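Local coordinates for protein pumilio homolog 23 (Arabidopsis thaliana, PDB 5WZJ) that binds a specific sequence of 18S rRNA through its superhelix of pumilio repeats and probably regulates translation and mRNA stability, at residues A[451-464]-A[487-499]. Residues are numbered along the deposited sequence; the frame is centred on the assembly and turned at random.
Sequences LTSMKAEYITETAK and RLIIKLRGHFGEL
Ile459 lays its CG2 methyl against Leu492, CG2 to CD2 3.6 Å, while its CD1 reaches Leu488 and the Lys491 chain. The contact lies at the junction of pumilio repeats 7 and 8 of the right-handed superhelix, bringing helix 456-463 and the end of helix 445-453 against the end of helix 482-490, the turns after it and the start of helix 496-501. Leu488 CD1 also packs on Leu451. The Lys491 ammonium bridges two backbone carbonyls: NZ donates to Thr452 O at 2.7 Å and to Met454 O at 2.9 Å. A bend at chi3 (-80°) turns its end toward them. An alanine in place of Lys491 would probably leave both carbonyls without this shared donor and open a gap beside Ile459 CD1. Thr452 O also sits over the centre of the Arg487 guanidinium face, too poorly angled for a hydrogen bond. At the guanidinium edge one water links it to Thr452 OG1, the other to Ser453 OG; these hydroxyls also hydrogen-bond Ile448 O and Thr449 O, respectively. Thr460 CG2 makes a CH-pi contact over one face of the His495 ring. At the far end, Lys464 NZ forms a salt bridge with Glu498 OE1 at 2.7 Å, meeting it from above the carboxylate plane.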
ATOM      1  N   LEU A 451      -9.666  26.890   8.157  1.00 15.24           N
ATOM      2  CA  LEU A 451      -8.992  26.160   9.231  1.00 16.77           C
ATOM      3  C   LEU A 451      -8.640  27.086  10.389  1.00 18.04           C
ATOM      4  O   LEU A 451      -8.865  26.741  11.557  1.00 17.68           O
ATOM      5  CB  LEU A 451      -7.725  25.470   8.715  1.00 16.74           C
ATOM      6  CG  LEU A 451      -6.917  24.712   9.787  1.00 18.44           C
ATOM      7  CD1 LEU A 451      -7.676  23.485  10.295  1.00 17.24           C
ATOM      8  CD2 LEU A 451      -5.545  24.283   9.271  1.00 16.40           C
ATOM      9  N   THR A 452      -8.042  28.249  10.094  1.00 16.88           N
ATOM     10  CA  THR A 452      -7.614  29.124  11.189  1.00 18.02           C
ATOM     11  C   THR A 452      -8.774  29.848  11.855  1.00 18.72           C
ATOM     12  O   THR A 452      -8.578  30.408  12.941  1.00 22.09           O
ATOM     13  CB  THR A 452      -6.597  30.169  10.723  1.00 17.59           C
ATOM     14  OG1 THR A 452      -7.177  30.985   9.697  1.00 20.31           O
ATOM     15  CG2 THR A 452      -5.332  29.493  10.198  1.00 18.64           C
ATOM     16  N   SER A 453      -9.960  29.856  11.233  1.00 17.67           N
ATOM     17  CA  SER A 453     -11.161  30.429  11.845  1.00 18.97           C
ATOM     18  C   SER A 453     -11.859  29.486  12.804  1.00 21.26           C
ATOM     19  O   SER A 453     -12.670  29.951  13.605  1.00 21.41           O
ATOM     20  CB  SER A 453     -12.192  30.829  10.784  1.00 21.28           C
ATOM     21  OG  SER A 453     -11.721  31.922  10.021  1.00 36.25           O
ATOM     22  N   MET A 454     -11.621  28.178  12.700  1.00 20.69           N
ATOM     23  CA  MET A 454     -12.349  27.227  13.531  1.00 21.79           C
ATOM     24  C   MET A 454     -12.137  27.560  15.003  1.00 23.77           C
ATOM     25  O   MET A 454     -11.049  27.974  15.412  1.00 19.68           O
ATOM     26  CB  MET A 454     -11.895  25.787  13.239  1.00 18.22           C
ATOM     27  CG  MET A 454     -12.401  25.224  11.909  1.00 21.44           C
ATOM     28  SD  MET A 454     -11.595  23.656  11.491  1.00 26.96           S
ATOM     29  CE  MET A 454     -11.896  22.691  12.962  1.00 24.59           C
ATOM     30  N   LYS A 455     -13.192  27.397  15.796  1.00 21.56           N
ATOM     31  CA  LYS A 455     -13.091  27.775  17.193  1.00 25.15           C
ATOM     32  C   LYS A 455     -12.222  26.771  17.939  1.00 24.45           C
ATOM     33  O   LYS A 455     -11.994  25.642  17.485  1.00 23.15           O
ATOM     34  CB  LYS A 455     -14.479  27.879  17.827  1.00 32.44           C
ATOM     35  CG  LYS A 455     -15.273  26.588  17.806  1.00 36.43           C
ATOM     36  CD  LYS A 455     -16.679  26.814  18.362  1.00 45.63           C
ATOM     37  CE  LYS A 455     -17.524  25.557  18.260  1.00 51.24           C
ATOM     38  NZ  LYS A 455     -18.899  25.749  18.813  1.00 56.28           N
ATOM     39  N   ALA A 456     -11.730  27.207  19.102  1.00 20.67           N
ATOM     40  CA  ALA A 456     -10.726  26.446  19.842  1.00 19.92           C
ATOM     41  C   ALA A 456     -11.157  25.005  20.066  1.00 23.96           C
ATOM     42  O   ALA A 456     -10.361  24.076  19.878  1.00 25.57           O
ATOM     43  CB  ALA A 456     -10.432  27.137  21.185  1.00 21.89           C
ATOM     44  N   GLU A 457     -12.421  24.782  20.429  1.00 23.32           N
ATOM     45  CA  GLU A 457     -12.813  23.413  20.755  1.00 29.70           C
ATOM     46  C   GLU A 457     -12.802  22.510  19.523  1.00 23.47           C
ATOM     47  O   GLU A 457     -12.433  21.331  19.620  1.00 25.51           O
ATOM     48  CB  GLU A 457     -14.173  23.394  21.444  1.00 36.68           C
ATOM     49  CG  GLU A 457     -15.311  23.925  20.633  1.00 50.93           C
ATOM     50  CD  GLU A 457     -16.611  23.893  21.413  1.00 62.12           C
ATOM     51  OE1 GLU A 457     -17.176  22.783  21.577  1.00 59.00           O
ATOM     52  OE2 GLU A 457     -17.045  24.977  21.876  1.00 62.57           O
ATOM     53  N   TYR A 458     -13.197  23.032  18.355  1.00 19.78           N
ATOM     54  CA  TYR A 458     -13.119  22.228  17.134  1.00 21.41           C
ATOM     55  C   TYR A 458     -11.667  21.952  16.734  1.00 24.28           C
ATOM     56  O   TYR A 458     -11.338  20.838  16.307  1.00 20.35           O
ATOM     57  CB  TYR A 458     -13.849  22.922  15.982  1.00 23.07           C
ATOM     58  CG  TYR A 458     -15.373  22.943  16.063  1.00 28.13           C
ATOM     59  CD1 TYR A 458     -16.064  22.233  17.037  1.00 31.28           C
ATOM     60  CD2 TYR A 458     -16.115  23.672  15.134  1.00 34.62           C
ATOM     61  CE1 TYR A 458     -17.461  22.261  17.097  1.00 34.95           C
ATOM     62  CE2 TYR A 458     -17.497  23.701  15.177  1.00 34.98           C
ATOM     63  CZ  TYR A 458     -18.165  22.997  16.156  1.00 44.20           C
ATOM     64  OH  TYR A 458     -19.541  23.041  16.181  1.00 58.74           O
ATOM     65  N   ILE A 459     -10.786  22.957  16.853  1.00 23.41           N
ATOM     66  CA  ILE A 459      -9.377  22.762  16.514  1.00 23.50           C
ATOM     67  C   ILE A 459      -8.723  21.754  17.457  1.00 21.38           C
ATOM     68  O   ILE A 459      -7.922  20.917  17.027  1.00 19.39           O
ATOM     69  CB  ILE A 459      -8.628  24.112  16.515  1.00 26.53           C
ATOM     70  CG1 ILE A 459      -9.061  24.964  15.321  1.00 38.21           C
ATOM     71  CG2 ILE A 459      -7.131  23.899  16.445  1.00 33.15           C
ATOM     72  CD1 ILE A 459      -8.321  26.316  15.189  1.00 41.05           C
ATOM     73  N   THR A 460      -9.037  21.814  18.756  1.00 20.16           N
ATOM     74  CA  THR A 460      -8.455  20.827  19.667  1.00 20.93           C
ATOM     75  C   THR A 460      -9.013  19.437  19.392  1.00 20.53           C
ATOM     76  O   THR A 460      -8.269  18.449  19.419  1.00 22.37           O
ATOM     77  CB  THR A 460      -8.689  21.214  21.131  1.00 21.63           C
ATOM     78  OG1 THR A 460     -10.085  21.177  21.412  1.00 35.87           O
ATOM     79  CG2 THR A 460      -8.173  22.603  21.407  1.00 20.73           C
ATOM     80  N   GLU A 461     -10.314  19.335  19.104  1.00 20.32           N
ATOM     81  CA  GLU A 461     -10.871  18.049  18.693  1.00 25.14           C
ATOM     82  C   GLU A 461     -10.170  17.509  17.449  1.00 25.70           C
ATOM     83  O   GLU A 461      -9.932  16.298  17.335  1.00 20.28           O
ATOM     84  CB  GLU A 461     -12.372  18.174  18.432  1.00 24.79           C
ATOM     85  CG  GLU A 461     -13.193  18.374  19.679  1.00 34.61           C
ATOM     86  CD  GLU A 461     -13.224  17.135  20.544  1.00 37.59           C
ATOM     87  OE1 GLU A 461     -14.084  16.263  20.287  1.00 39.72           O
ATOM     88  OE2 GLU A 461     -12.379  17.031  21.462  1.00 35.92           O
ATOM     89  N   THR A 462      -9.845  18.390  16.495  1.00 28.79           N
ATOM     90  CA  THR A 462      -9.133  17.960  15.294  1.00 19.67           C
ATOM     91  C   THR A 462      -7.751  17.430  15.647  1.00 21.72           C
ATOM     92  O   THR A 462      -7.327  16.382  15.147  1.00 19.73           O
ATOM     93  CB  THR A 462      -9.019  19.123  14.303  1.00 21.11           C
ATOM     94  OG1 THR A 462     -10.326  19.651  14.028  1.00 18.81           O
ATOM     95  CG2 THR A 462      -8.342  18.666  12.980  1.00 16.44           C
ATOM     96  N   ALA A 463      -7.041  18.140  16.530  1.00 21.23           N
ATOM     97  CA  ALA A 463      -5.697  17.725  16.917  1.00 21.65           C
ATOM     98  C   ALA A 463      -5.702  16.377  17.630  1.00 23.41           C
ATOM     99  O   ALA A 463      -4.741  15.613  17.518  1.00 21.12           O
ATOM    100  CB  ALA A 463      -5.060  18.784  17.814  1.00 19.68           C
ATOM    101  N   LYS A 464      -6.769  16.071  18.360  1.00 19.12           N
ATOM    102  CA  LYS A 464      -6.875  14.806  19.076  1.00 24.77           C
ATOM    103  C   LYS A 464      -7.282  13.649  18.181  1.00 27.19           C
ATOM    104  O   LYS A 464      -7.386  12.526  18.668  1.00 26.33           O
ATOM    105  CB  LYS A 464      -7.886  14.930  20.218  1.00 21.73           C
ATOM    106  CG  LYS A 464      -7.502  15.969  21.272  1.00 29.01           C
ATOM    107  CD  LYS A 464      -8.556  16.067  22.366  1.00 28.48           C
ATOM    108  CE  LYS A 464      -8.306  17.302  23.219  1.00 41.75           C
ATOM    109  NZ  LYS A 464      -9.322  17.486  24.295  1.00 51.04           N
ATOM    110  N   ARG A 487      -2.023  31.955  15.091  1.00 16.87           N
ATOM    111  CA  ARG A 487      -3.406  32.052  15.536  1.00 14.11           C
ATOM    112  C   ARG A 487      -3.977  30.675  15.865  1.00 16.96           C
ATOM    113  O   ARG A 487      -4.677  30.512  16.871  1.00 13.65           O
ATOM    114  CB  ARG A 487      -4.254  32.745  14.466  1.00 12.38           C
ATOM    115  CG  ARG A 487      -5.753  32.755  14.817  1.00 15.62           C
ATOM    116  CD  ARG A 487      -6.604  33.285  13.676  1.00 13.92           C
ATOM    117  NE  ARG A 487      -8.010  33.350  14.071  1.00 14.87           N
ATOM    118  CZ  ARG A 487      -9.010  33.549  13.222  1.00 20.02           C
ATOM    119  NH1 ARG A 487      -8.753  33.703  11.927  1.00 14.42           N
ATOM    120  NH2 ARG A 487     -10.260  33.598  13.673  1.00 14.55           N
ATOM    121  N   LEU A 488      -3.696  29.672  15.027  1.00 17.63           N
ATOM    122  CA  LEU A 488      -4.208  28.330  15.293  1.00 16.19           C
ATOM    123  C   LEU A 488      -3.534  27.724  16.515  1.00 14.84           C
ATOM    124  O   LEU A 488      -4.197  27.130  17.370  1.00 18.30           O
ATOM    125  CB  LEU A 488      -4.014  27.424  14.063  1.00 17.25           C
ATOM    126  CG  LEU A 488      -4.550  25.987  14.228  1.00 18.99           C
ATOM    127  CD1 LEU A 488      -5.167  25.479  12.945  1.00 18.76           C
ATOM    128  CD2 LEU A 488      -3.466  25.023  14.694  1.00 18.62           C
ATOM    129  N   ILE A 489      -2.209  27.836  16.596  1.00 17.51           N
ATOM    130  CA  ILE A 489      -1.481  27.250  17.719  1.00 18.15           C
ATOM    131  C   ILE A 489      -1.999  27.803  19.040  1.00 23.49           C
ATOM    132  O   ILE A 489      -2.188  27.058  20.012  1.00 19.72           O
ATOM    133  CB  ILE A 489       0.029  27.497  17.548  1.00 21.19           C
ATOM    134  CG1 ILE A 489       0.557  26.697  16.348  1.00 22.74           C
ATOM    135  CG2 ILE A 489       0.792  27.127  18.837  1.00 19.44           C
ATOM    136  CD1 ILE A 489       2.017  26.992  15.995  1.00 18.40           C
ATOM    137  N   ILE A 490      -2.259  29.114  19.093  1.00 21.33           N
ATOM    138  CA  ILE A 490      -2.765  29.717  20.327  1.00 17.79           C
ATOM    139  C   ILE A 490      -4.095  29.095  20.736  1.00 20.77           C
ATOM    140  O   ILE A 490      -4.367  28.918  21.930  1.00 19.27           O
ATOM    141  CB  ILE A 490      -2.862  31.251  20.167  1.00 20.83           C
ATOM    142  CG1 ILE A 490      -1.452  31.839  20.186  1.00 18.90           C
ATOM    143  CG2 ILE A 490      -3.722  31.882  21.282  1.00 18.42           C
ATOM    144  CD1 ILE A 490      -1.362  33.298  19.743  1.00 21.16           C
ATOM    145  N   LYS A 491      -4.929  28.716  19.769  1.00 18.22           N
ATOM    146  CA  LYS A 491      -6.196  28.124  20.181  1.00 24.98           C
ATOM    147  C   LYS A 491      -6.045  26.694  20.694  1.00 26.81           C
ATOM    148  O   LYS A 491      -7.033  26.120  21.163  1.00 26.32           O
ATOM    149  CB  LYS A 491      -7.204  28.196  19.031  1.00 18.12           C
ATOM    150  CG  LYS A 491      -7.798  29.619  18.924  1.00 17.61           C
ATOM    151  CD  LYS A 491      -8.892  29.726  17.894  1.00 19.98           C
ATOM    152  CE  LYS A 491      -8.320  29.861  16.490  1.00 15.78           C
ATOM    153  NZ  LYS A 491      -9.404  30.300  15.549  1.00 18.17           N
ATOM    154  N   LEU A 492      -4.848  26.115  20.645  1.00 20.90           N
ATOM    155  CA  LEU A 492      -4.606  24.834  21.301  1.00 23.45           C
ATOM    156  C   LEU A 492      -4.141  24.986  22.745  1.00 25.96           C
ATOM    157  O   LEU A 492      -3.991  23.968  23.436  1.00 24.47           O
ATOM    158  CB  LEU A 492      -3.574  24.016  20.524  1.00 19.03           C
ATOM    159  CG  LEU A 492      -3.987  23.543  19.127  1.00 21.21           C
ATOM    160  CD1 LEU A 492      -2.840  22.812  18.455  1.00 19.52           C
ATOM    161  CD2 LEU A 492      -5.205  22.630  19.204  1.00 24.16           C
ATOM    162  N   ARG A 493      -3.916  26.219  23.210  1.00 21.68           N
ATOM    163  CA  ARG A 493      -3.426  26.439  24.565  1.00 28.48           C
ATOM    164  C   ARG A 493      -4.388  25.850  25.582  1.00 31.42           C
ATOM    165  O   ARG A 493      -5.610  25.917  25.425  1.00 28.82           O
ATOM    166  CB  ARG A 493      -3.232  27.931  24.843  1.00 30.12           C
ATOM    167  CG  ARG A 493      -2.020  28.541  24.147  1.00 39.08           C
ATOM    168  CD  ARG A 493      -1.661  29.920  24.710  1.00 40.89           C
ATOM    169  NE  ARG A 493      -1.219  29.873  26.103  1.00 41.52           N
ATOM    170  CZ  ARG A 493      -0.609  30.881  26.728  1.00 40.43           C
ATOM    171  NH1 ARG A 493      -0.359  32.011  26.075  1.00 34.16           N
ATOM    172  NH2 ARG A 493      -0.244  30.762  28.001  1.00 34.99           N
ATOM    173  N   GLY A 494      -3.831  25.276  26.637  1.00 26.22           N
ATOM    174  CA  GLY A 494      -4.625  24.549  27.600  1.00 26.19           C
ATOM    175  C   GLY A 494      -4.856  23.101  27.247  1.00 30.18           C
ATOM    176  O   GLY A 494      -5.410  22.358  28.068  1.00 27.60           O
ATOM    177  N   HIS A 495      -4.438  22.660  26.061  1.00 27.00           N
ATOM    178  CA  HIS A 495      -4.670  21.286  25.640  1.00 27.66           C
ATOM    179  C   HIS A 495      -3.401  20.562  25.249  1.00 26.01           C
ATOM    180  O   HIS A 495      -3.471  19.404  24.820  1.00 24.86           O
ATOM    181  CB  HIS A 495      -5.668  21.242  24.473  1.00 26.12           C
ATOM    182  CG  HIS A 495      -7.049  21.639  24.874  1.00 32.21           C
ATOM    183  ND1 HIS A 495      -7.488  22.944  24.829  1.00 36.81           N
ATOM    184  CD2 HIS A 495      -8.076  20.911  25.372  1.00 33.01           C
ATOM    185  CE1 HIS A 495      -8.732  23.004  25.268  1.00 35.14           C
ATOM    186  NE2 HIS A 495      -9.112  21.784  25.606  1.00 37.79           N
ATOM    187  N   PHE A 496      -2.246  21.206  25.371  1.00 24.75           N
ATOM    188  CA  PHE A 496      -1.029  20.532  24.953  1.00 25.64           C
ATOM    189  C   PHE A 496      -0.715  19.346  25.852  1.00 28.04           C
ATOM    190  O   PHE A 496      -0.150  18.352  25.379  1.00 31.81           O
ATOM    191  CB  PHE A 496       0.133  21.525  24.915  1.00 21.78           C
ATOM    192  CG  PHE A 496       0.012  22.525  23.797  1.00 24.35           C
ATOM    193  CD1 PHE A 496       0.250  22.142  22.478  1.00 19.82           C
ATOM    194  CD2 PHE A 496      -0.370  23.834  24.055  1.00 19.13           C
ATOM    195  CE1 PHE A 496       0.134  23.056  21.431  1.00 25.82           C
ATOM    196  CE2 PHE A 496      -0.486  24.762  23.002  1.00 21.63           C
ATOM    197  CZ  PHE A 496      -0.236  24.366  21.695  1.00 21.16           C
ATOM    198  N   GLY A 497      -1.087  19.421  27.133  1.00 27.62           N
ATOM    199  CA  GLY A 497      -0.855  18.292  28.025  1.00 25.45           C
ATOM    200  C   GLY A 497      -1.609  17.050  27.584  1.00 26.40           C
ATOM    201  O   GLY A 497      -1.029  15.971  27.437  1.00 31.24           O
ATOM    202  N   GLU A 498      -2.915  17.200  27.336  1.00 27.37           N
ATOM    203  CA  GLU A 498      -3.723  16.074  26.879  1.00 33.03           C
ATOM    204  C   GLU A 498      -3.247  15.566  25.523  1.00 34.67           C
ATOM    205  O   GLU A 498      -3.174  14.352  25.298  1.00 31.77           O
ATOM    206  CB  GLU A 498      -5.194  16.484  26.821  1.00 39.48           C
ATOM    207  CG  GLU A 498      -6.128  15.327  26.531  1.00 51.94           C
ATOM    208  CD  GLU A 498      -7.546  15.775  26.235  1.00 58.41           C
ATOM    209  OE1 GLU A 498      -7.889  16.938  26.558  1.00 57.23           O
ATOM    210  OE2 GLU A 498      -8.312  14.962  25.673  1.00 61.87           O
ATOM    211  N   LEU A 499      -2.886  16.482  24.615  1.00 26.24           N
ATOM    212  CA  LEU A 499      -2.401  16.071  23.302  1.00 27.54           C
ATOM    213  C   LEU A 499      -1.127  15.244  23.402  1.00 28.26           C
ATOM    214  O   LEU A 499      -0.936  14.291  22.632  1.00 33.02           O
ATOM    215  CB  LEU A 499      -2.153  17.300  22.429  1.00 33.77           C
ATOM    216  CG  LEU A 499      -3.327  17.870  21.661  1.00 34.45           C
ATOM    217  CD1 LEU A 499      -2.881  19.164  20.988  1.00 33.19           C
ATOM    218  CD2 LEU A 499      -3.795  16.846  20.638  1.00 31.07           C
TER
HETATM  219  O   HOH W   1      -6.463  33.744  10.170  1.00 16.21           O
HETATM  220  O   HOH W   2     -12.453  34.268  11.630  1.00 24.54           O